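Local coordinates for type III secretion system effector protein ExoU (Pseudomonas fluorescens, PDB 4QMK) that acts as a type III secretion effector, probably a patatin-like phospholipase brought to the plasma membrane by a phosphatidylinositol 4,5-bisphosphate-binding domain, at residues I49-D54 against Q461-G466; M84-E89 against A121-S126; D252-L257 against S638-Q643. All blocks are in the same frame, centred on the assembly; numbering follows the deposited sequence.

Contact 1: I49-D54 against Q461-G466; sequences IYRHSD and QNDAAG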
# COMPACT_ATOMS: atom_id res chain seq x y z
N ILE A 49 22.57 -31.10 -31.59
CA ILE A 49 21.61 -30.98 -32.63
C ILE A 49 21.98 -31.88 -33.79
O ILE A 49 23.11 -31.76 -34.30
CB ILE A 49 21.57 -29.57 -33.18
CG1 ILE A 49 21.26 -28.58 -32.07
CG2 ILE A 49 20.49 -29.46 -34.26
CD1 ILE A 49 21.22 -27.13 -32.55
N TYR A 50 21.06 -32.77 -34.19
CA TYR A 50 21.30 -33.70 -35.31
C TYR A 50 20.24 -33.49 -36.38
O TYR A 50 19.09 -33.13 -36.06
CB TYR A 50 21.20 -35.16 -34.87
CG TYR A 50 22.14 -35.61 -33.76
CD1 TYR A 50 21.74 -35.54 -32.41
CD2 TYR A 50 23.35 -36.19 -34.04
CE1 TYR A 50 22.60 -35.94 -31.39
CE2 TYR A 50 24.20 -36.60 -33.05
CZ TYR A 50 23.82 -36.46 -31.72
OH TYR A 50 24.67 -36.91 -30.74
N ARG A 51 20.60 -33.74 -37.64
CA ARG A 51 19.63 -33.66 -38.74
C ARG A 51 19.56 -34.96 -39.52
O ARG A 51 20.58 -35.55 -39.87
CB ARG A 51 19.97 -32.50 -39.69
CG ARG A 51 19.11 -32.49 -40.97
CD ARG A 51 19.09 -31.14 -41.69
NE ARG A 51 20.44 -30.75 -42.00
CZ ARG A 51 20.88 -29.50 -42.00
NH1 ARG A 51 20.08 -28.47 -41.74
NH2 ARG A 51 22.15 -29.30 -42.26
N HIS A 52 18.34 -35.40 -39.79
CA HIS A 52 18.10 -36.61 -40.60
C HIS A 52 18.04 -36.24 -42.08
O HIS A 52 18.19 -35.10 -42.45
CB HIS A 52 16.78 -37.27 -40.14
CG HIS A 52 16.82 -37.80 -38.74
ND1 HIS A 52 16.44 -37.05 -37.65
CD2 HIS A 52 17.23 -38.99 -38.26
CE1 HIS A 52 16.61 -37.76 -36.55
NE2 HIS A 52 17.08 -38.94 -36.89
N SER A 53 17.78 -37.22 -42.93
CA SER A 53 17.64 -36.98 -44.37
C SER A 53 16.42 -36.13 -44.68
O SER A 53 16.48 -35.19 -45.48
CB SER A 53 17.47 -38.32 -45.05
OG SER A 53 18.24 -39.29 -44.37
N ASP A 54 15.31 -36.50 -44.03
CA ASP A 54 14.00 -35.84 -44.16
C ASP A 54 14.05 -34.35 -43.89
O ASP A 54 13.12 -33.60 -44.21
CB ASP A 54 13.01 -36.41 -43.12
CG ASP A 54 13.40 -37.79 -42.59
OD1 ASP A 54 13.75 -38.68 -43.41
OD2 ASP A 54 13.35 -37.98 -41.35
N GLN A 461 26.18 -21.43 -38.12
CA GLN A 461 26.58 -20.57 -39.26
C GLN A 461 27.15 -21.36 -40.39
O GLN A 461 27.03 -20.95 -41.54
CB GLN A 461 27.67 -19.55 -38.87
CG GLN A 461 27.16 -18.19 -38.45
CD GLN A 461 26.42 -17.49 -39.58
OE1 GLN A 461 26.87 -17.48 -40.74
NE2 GLN A 461 25.28 -16.91 -39.25
N ASN A 462 27.81 -22.46 -40.08
CA ASN A 462 28.43 -23.32 -41.09
C ASN A 462 27.45 -24.20 -41.85
O ASN A 462 27.85 -24.97 -42.71
CB ASN A 462 29.52 -24.19 -40.47
CG ASN A 462 30.59 -23.38 -39.77
OD1 ASN A 462 30.97 -22.31 -40.24
ND2 ASN A 462 31.07 -23.88 -38.63
N ASP A 463 26.17 -24.10 -41.53
CA ASP A 463 25.14 -24.83 -42.24
C ASP A 463 24.25 -23.80 -42.93
O ASP A 463 23.94 -22.78 -42.32
CB ASP A 463 24.32 -25.60 -41.25
CG ASP A 463 23.30 -26.49 -41.92
OD1 ASP A 463 23.73 -27.43 -42.64
OD2 ASP A 463 22.08 -26.26 -41.72
N ALA A 464 23.84 -24.05 -44.18
CA ALA A 464 23.02 -23.04 -44.93
C ALA A 464 21.68 -22.75 -44.28
O ALA A 464 21.36 -21.58 -44.03
CB ALA A 464 22.80 -23.47 -46.37
N ALA A 465 20.92 -23.79 -43.97
CA ALA A 465 19.65 -23.61 -43.24
C ALA A 465 19.85 -22.96 -41.88
O ALA A 465 19.02 -22.18 -41.42
CB ALA A 465 18.94 -24.92 -43.07
N GLY A 466 20.97 -23.29 -41.24
CA GLY A 466 21.31 -22.69 -39.96
C GLY A 466 21.56 -21.21 -40.06
O GLY A 466 21.17 -20.44 -39.21

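Contact 2: M84-E89 against A121-S126; sequences MVQALE and AFTQLS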
# COMPACT_ATOMS: atom_id res chain seq x y z
N MET A 84 22.85 -28.89 2.83
CA MET A 84 22.29 -28.64 1.53
C MET A 84 22.93 -27.36 0.93
O MET A 84 23.27 -27.32 -0.27
CB MET A 84 20.77 -28.58 1.65
CG MET A 84 20.03 -28.26 0.39
SD MET A 84 19.83 -26.50 0.18
CE MET A 84 18.79 -26.20 1.61
N VAL A 85 23.11 -26.34 1.75
CA VAL A 85 23.73 -25.12 1.26
C VAL A 85 25.25 -25.30 0.96
O VAL A 85 25.80 -24.67 0.03
CB VAL A 85 23.59 -24.00 2.26
CG1 VAL A 85 24.23 -22.71 1.72
CG2 VAL A 85 22.13 -23.80 2.59
N GLN A 86 25.92 -26.12 1.77
CA GLN A 86 27.30 -26.41 1.52
C GLN A 86 27.42 -27.03 0.14
O GLN A 86 28.21 -26.56 -0.68
CB GLN A 86 27.86 -27.34 2.60
CG GLN A 86 27.95 -26.70 3.96
CD GLN A 86 27.86 -27.71 5.10
OE1 GLN A 86 28.24 -28.88 4.93
NE2 GLN A 86 27.43 -27.26 6.27
N ALA A 87 26.62 -28.05 -0.12
CA ALA A 87 26.58 -28.74 -1.43
C ALA A 87 26.32 -27.79 -2.58
O ALA A 87 26.96 -27.91 -3.59
CB ALA A 87 25.52 -29.82 -1.43
N LEU A 88 25.39 -26.85 -2.43
CA LEU A 88 25.15 -25.90 -3.53
C LEU A 88 26.34 -25.00 -3.84
O LEU A 88 26.72 -24.83 -5.00
CB LEU A 88 23.93 -25.03 -3.26
CG LEU A 88 22.61 -25.76 -3.43
CD1 LEU A 88 21.50 -24.89 -2.86
CD2 LEU A 88 22.34 -26.07 -4.88
N GLU A 89 26.96 -24.47 -2.80
CA GLU A 89 28.04 -23.50 -2.94
C GLU A 89 29.30 -24.19 -3.45
O GLU A 89 29.91 -23.75 -4.42
CB GLU A 89 28.30 -22.85 -1.59
CG GLU A 89 28.85 -21.43 -1.65
CD GLU A 89 29.10 -20.89 -0.26
OE1 GLU A 89 30.03 -21.40 0.43
OE2 GLU A 89 28.40 -19.93 0.14
N ALA A 121 28.39 -19.03 7.30
CA ALA A 121 27.60 -18.19 8.20
C ALA A 121 26.30 -18.90 8.54
O ALA A 121 25.95 -19.06 9.71
CB ALA A 121 27.30 -16.86 7.52
N PHE A 122 25.62 -19.39 7.50
CA PHE A 122 24.39 -20.14 7.66
C PHE A 122 24.53 -21.39 8.55
O PHE A 122 23.63 -21.72 9.31
CB PHE A 122 23.78 -20.53 6.29
CG PHE A 122 22.44 -21.19 6.41
CD1 PHE A 122 21.34 -20.45 6.71
CD2 PHE A 122 22.31 -22.55 6.30
CE1 PHE A 122 20.10 -21.04 6.88
CE2 PHE A 122 21.08 -23.16 6.43
CZ PHE A 122 19.96 -22.41 6.73
N THR A 123 25.61 -22.13 8.42
CA THR A 123 25.83 -23.31 9.25
C THR A 123 26.02 -22.92 10.72
O THR A 123 25.44 -23.51 11.63
CB THR A 123 27.09 -24.09 8.81
OG1 THR A 123 27.09 -24.22 7.38
CG2 THR A 123 27.13 -25.44 9.47
N GLN A 124 26.84 -21.90 10.92
CA GLN A 124 27.15 -21.37 12.26
C GLN A 124 25.87 -20.93 12.96
O GLN A 124 25.59 -21.32 14.10
CB GLN A 124 28.11 -20.18 12.08
CG GLN A 124 28.43 -19.37 13.32
CD GLN A 124 29.22 -20.16 14.34
OE1 GLN A 124 28.97 -20.08 15.55
NE2 GLN A 124 30.20 -20.93 13.85
N LEU A 125 25.09 -20.10 12.26
CA LEU A 125 23.88 -19.56 12.82
C LEU A 125 22.84 -20.64 13.11
O LEU A 125 22.14 -20.55 14.10
CB LEU A 125 23.34 -18.50 11.85
CG LEU A 125 22.08 -17.69 12.21
CD1 LEU A 125 22.01 -16.47 11.30
CD2 LEU A 125 20.82 -18.52 12.07
N SER A 126 22.77 -21.67 12.27
CA SER A 126 21.79 -22.73 12.45
C SER A 126 22.09 -23.64 13.63
O SER A 126 21.18 -24.21 14.24
CB SER A 126 21.68 -23.60 11.19
OG SER A 126 21.08 -22.88 10.14

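Contact 3: D252-L257 against S638-Q643; sequences DGRPQL and STTVEQ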
# COMPACT_ATOMS: atom_id res chain seq x y z
N ASP A 252 -11.64 -21.44 9.80
CA ASP A 252 -13.07 -21.74 9.71
C ASP A 252 -13.33 -23.10 9.05
O ASP A 252 -14.28 -23.25 8.25
CB ASP A 252 -13.80 -20.60 8.96
CG ASP A 252 -15.31 -20.80 8.89
OD1 ASP A 252 -15.92 -21.09 9.93
OD2 ASP A 252 -15.89 -20.66 7.78
N GLY A 253 -12.49 -24.08 9.37
CA GLY A 253 -12.65 -25.44 8.86
C GLY A 253 -12.09 -25.75 7.48
O GLY A 253 -12.17 -26.89 7.02
N ARG A 254 -11.48 -24.75 6.82
CA ARG A 254 -10.92 -24.93 5.48
C ARG A 254 -9.43 -24.50 5.46
O ARG A 254 -9.09 -23.46 5.98
CB ARG A 254 -11.72 -24.09 4.48
CG ARG A 254 -13.16 -24.52 4.39
CD ARG A 254 -14.15 -23.41 4.05
NE ARG A 254 -14.23 -23.08 2.62
CZ ARG A 254 -15.14 -23.59 1.78
NH1 ARG A 254 -16.06 -24.47 2.20
NH2 ARG A 254 -15.12 -23.21 0.51
N PRO A 255 -8.58 -25.28 4.80
CA PRO A 255 -7.22 -24.84 4.60
C PRO A 255 -7.12 -23.70 3.60
O PRO A 255 -7.87 -23.68 2.60
CB PRO A 255 -6.52 -26.08 4.03
CG PRO A 255 -7.61 -26.83 3.34
CD PRO A 255 -8.85 -26.57 4.16
N GLN A 256 -6.19 -22.78 3.89
CA GLN A 256 -5.86 -21.65 3.00
C GLN A 256 -4.38 -21.55 2.78
O GLN A 256 -3.64 -21.58 3.72
CB GLN A 256 -6.27 -20.29 3.58
CG GLN A 256 -7.75 -20.08 3.68
CD GLN A 256 -8.41 -19.48 2.44
OE1 GLN A 256 -9.51 -19.02 2.55
NE2 GLN A 256 -7.72 -19.43 1.30
N LEU A 257 -3.97 -21.43 1.53
CA LEU A 257 -2.60 -21.16 1.21
C LEU A 257 -2.34 -19.69 1.47
O LEU A 257 -2.99 -18.82 0.90
CB LEU A 257 -2.27 -21.32 -0.26
CG LEU A 257 -1.75 -22.54 -0.97
CD1 LEU A 257 -0.78 -23.27 -0.05
CD2 LEU A 257 -2.81 -23.47 -1.49
N SER A 638 -21.06 -21.85 2.86
CA SER A 638 -20.56 -22.15 1.48
C SER A 638 -20.19 -20.93 0.66
O SER A 638 -20.91 -20.52 -0.30
CB SER A 638 -21.55 -22.95 0.60
OG SER A 638 -21.40 -22.65 -0.84
N THR A 639 -19.02 -20.39 0.94
CA THR A 639 -18.55 -19.38 0.05
C THR A 639 -18.30 -19.90 -1.40
O THR A 639 -18.14 -19.10 -2.26
CB THR A 639 -17.29 -18.66 0.61
OG1 THR A 639 -16.18 -19.57 0.66
CG2 THR A 639 -17.56 -18.05 2.03
N THR A 640 -18.32 -21.21 -1.69
CA THR A 640 -17.84 -21.69 -3.01
C THR A 640 -18.64 -21.20 -4.22
O THR A 640 -18.06 -20.70 -5.20
CB THR A 640 -17.69 -23.23 -3.08
OG1 THR A 640 -16.92 -23.73 -1.99
CG2 THR A 640 -17.00 -23.69 -4.35
N VAL A 641 -19.94 -21.38 -4.17
CA VAL A 641 -20.78 -20.93 -5.24
C VAL A 641 -20.72 -19.43 -5.32
O VAL A 641 -20.68 -18.87 -6.40
CB VAL A 641 -22.28 -21.42 -5.08
CG1 VAL A 641 -23.20 -20.78 -6.10
CG2 VAL A 641 -22.36 -22.94 -5.22
N GLU A 642 -20.74 -18.77 -4.17
CA GLU A 642 -20.71 -17.31 -4.11
C GLU A 642 -19.42 -16.77 -4.73
O GLU A 642 -19.45 -15.83 -5.53
CB GLU A 642 -20.88 -16.84 -2.68
CG GLU A 642 -22.28 -17.10 -2.16
CD GLU A 642 -23.28 -16.41 -3.02
OE1 GLU A 642 -23.15 -15.17 -3.10
OE2 GLU A 642 -24.16 -17.09 -3.63
N GLN A 643 -18.29 -17.37 -4.36
CA GLN A 643 -17.00 -16.99 -4.92
C GLN A 643 -16.96 -17.27 -6.44
O GLN A 643 -16.51 -16.44 -7.23
CB GLN A 643 -15.87 -17.73 -4.21
CG GLN A 643 -15.63 -17.24 -2.78
CD GLN A 643 -14.72 -18.17 -2.00
OE1 GLN A 643 -15.09 -19.31 -1.62
NE2 GLN A 643 -13.53 -17.69 -1.71
O HOH W 1 -18.77 -24.75 0.68

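Contact 1: I49-D54 against Q461-G466
Arg51 and Asp463 approach from opposite directions and form a two-pronged salt bridge, the guanidinium offering one N-H to each carboxylate oxygen. Arg51 NH1 gives to Asp463 OD2 at 3.0 Å with an angle of 149° at the hydrogen. NH1 arrives on the syn side of this oxygen, somewhat out of the carboxylate plane, whereas the oxygen lies almost in the plane of the guanidinium. The second prong, Arg51 NH2 to Asp463 OD1, is modelled at 2.5 Å, so short that its exact length is doubtful, although the pairing itself is clear. Because the two planes are 35° apart, this is a twisted version of the flat bidentate pair. Beside it, the methyl CB of Ala465 lies 4.0 Å from Arg51 NH1, obliquely to the guanidinium.

The next shell explains how each partner is presented. Arg51 stands at the end of strand 47-51; its chain leaves extended, with CG anti to the backbone N (chi1 172°), and turns only at chi3, which brings the flat group onto the acid. Neighbouring strands flank it through Val57 and Leu38, and Leu441 of helix 441-446 touches Arg51, Asp463 and Ala465 alike. On the other side, Asp463 OD2 has a second donor: Gly466 N reaches it at 3.2 Å on the anti side, from the face of the carboxylate opposite to Arg51 NH1. One oxygen thus holds the arginine and the helix start together, and the neighbouring charge and helix end would be expected to favour an ionised aspartate.

Asp463 is accordingly an N-cap, bonding to the amide three residues on at the start of helix 464-491, and the bridge is a worked example of a capping acid that also ties its helix to a β-sheet, here at the protein surface.

Contact 2: M84-E89 against A121-S126
Val85 and Gln86 on one helix meet Phe122 and Thr123 on another in a helix-helix packing within the patatin-like phospholipase domain. The first helix, 81-90, belongs to the β-α-β crossover that links the parallel neighbours 68-72 and 99-103 of the mixed sheet; the second, 119-127, lies alongside it. Their backbones come closest at Val85 and Phe122, with CA atoms 8.1 Å apart, and two side-chain pairs, one apolar and one polar, bridge the gap.

In the apolar pair the two side chains run roughly at right angles. Val85 presents a single branch, CG2, which touches the CD2-CE2 side of the Phe122 ring obliquely, 3.9 Å from CD2. Leu113 of helix 107-114 touches both residues, and Cys109 and Phe81 also touch Phe122, making the pair part of a wider hydrophobic cluster.

The polar pair repeats the crossed geometry. Gln86 extends beyond CG until NE2 stands 3.3 Å from Thr123 OG1, a rather long hydrogen bond with an angle of 154° whose acceptor lies near the amide plane. Thr123 turns OG1 toward the side of its own backbone N (chi1 -45°), where the hydroxyl makes its main bond, to Ala119 O one helical turn back; the bond from Gln86 NE2 is a longer addition. Gln415 and Arg419 of helix 408-431 border this pair.

Within the second helix, Ser126 OG bonds to Phe122 O at 2.9 Å and sits 3.6 Å above the plane of the phenylalanine ring, displaced toward its rim.

Contact 3: D252-L257 against S638-Q643
Arg254 reaches from a β-hairpin at the edge of the patatin-like domain's mixed sheet to Thr639 and Thr640, on helix 639-646 in the C-terminal part of the chain. The axes of strand 254-257 and helix 639-643 come no closer than 14.1 Å and are inclined at 44°, so one long side chain does most of the spanning.

The hairpin turns at Asp252 and Gly253. Both have positive phi, with values that fit a type I' turn, the usual two-residue connection between antiparallel strands such as 242-251 and 254-260.

Arg254 follows at once. Its chain leaves on the side of its backbone N, CG anti to the carbonyl carbon (chi1 -63°), and bends at chi3 so that the guanidinium meets the first residues of 638-643 with an edge. Thr640 OG1 lies in the guanidinium plane, 3.1 Å from Arg254 NH2. That hydroxyl has its firmer partner in Ser584 OG, which also takes a weak hydrogen bond from Arg254 NH2. Thr639 is more distant, its OG1 oblique to the guanidinium and 3.8 Å from Arg254 NH2. Arg157 of helix 140-157 brings a like charge close to Arg254 NE and also touches Thr639.

Further along the strand, Pro255 packs on Tyr582 of helix 555-585, and Gln256 pairs by backbone with Gly249 across the hairpin, which fixes the course of the chain beyond the arginine. The other terminal nitrogen of that arginine turns to solvent rather than to a side chain: a water lies between Arg254 NH1 and Thr640 OG1, weakly linked to the hydroxyl at 3.4 Å and accepting a hydrogen bond from Arg254 NH1 at 3.1 Å.

In the fold
From the N terminus, strand 47-51, the second of the N-terminal strands, opens contact 1, whose loop stays open until 461-466, 407 residues after the first segment ends. Contact 2 is nested inside that loop: it opens and closes within the patatin-like region, joining segments 32 residues apart. Contact 3 then opens, still inside the first loop, but closes near the C terminus, so contacts 1 and 3 cross, while 2 and 3 follow in series. Contact 1 ties the four-stranded antiparallel sheet to a distant helix; contact 3 ties the patatin-like sheet's edge to the C-terminal region. Those two lie on opposite sides of the chain's centre, their centres 55 Å apart.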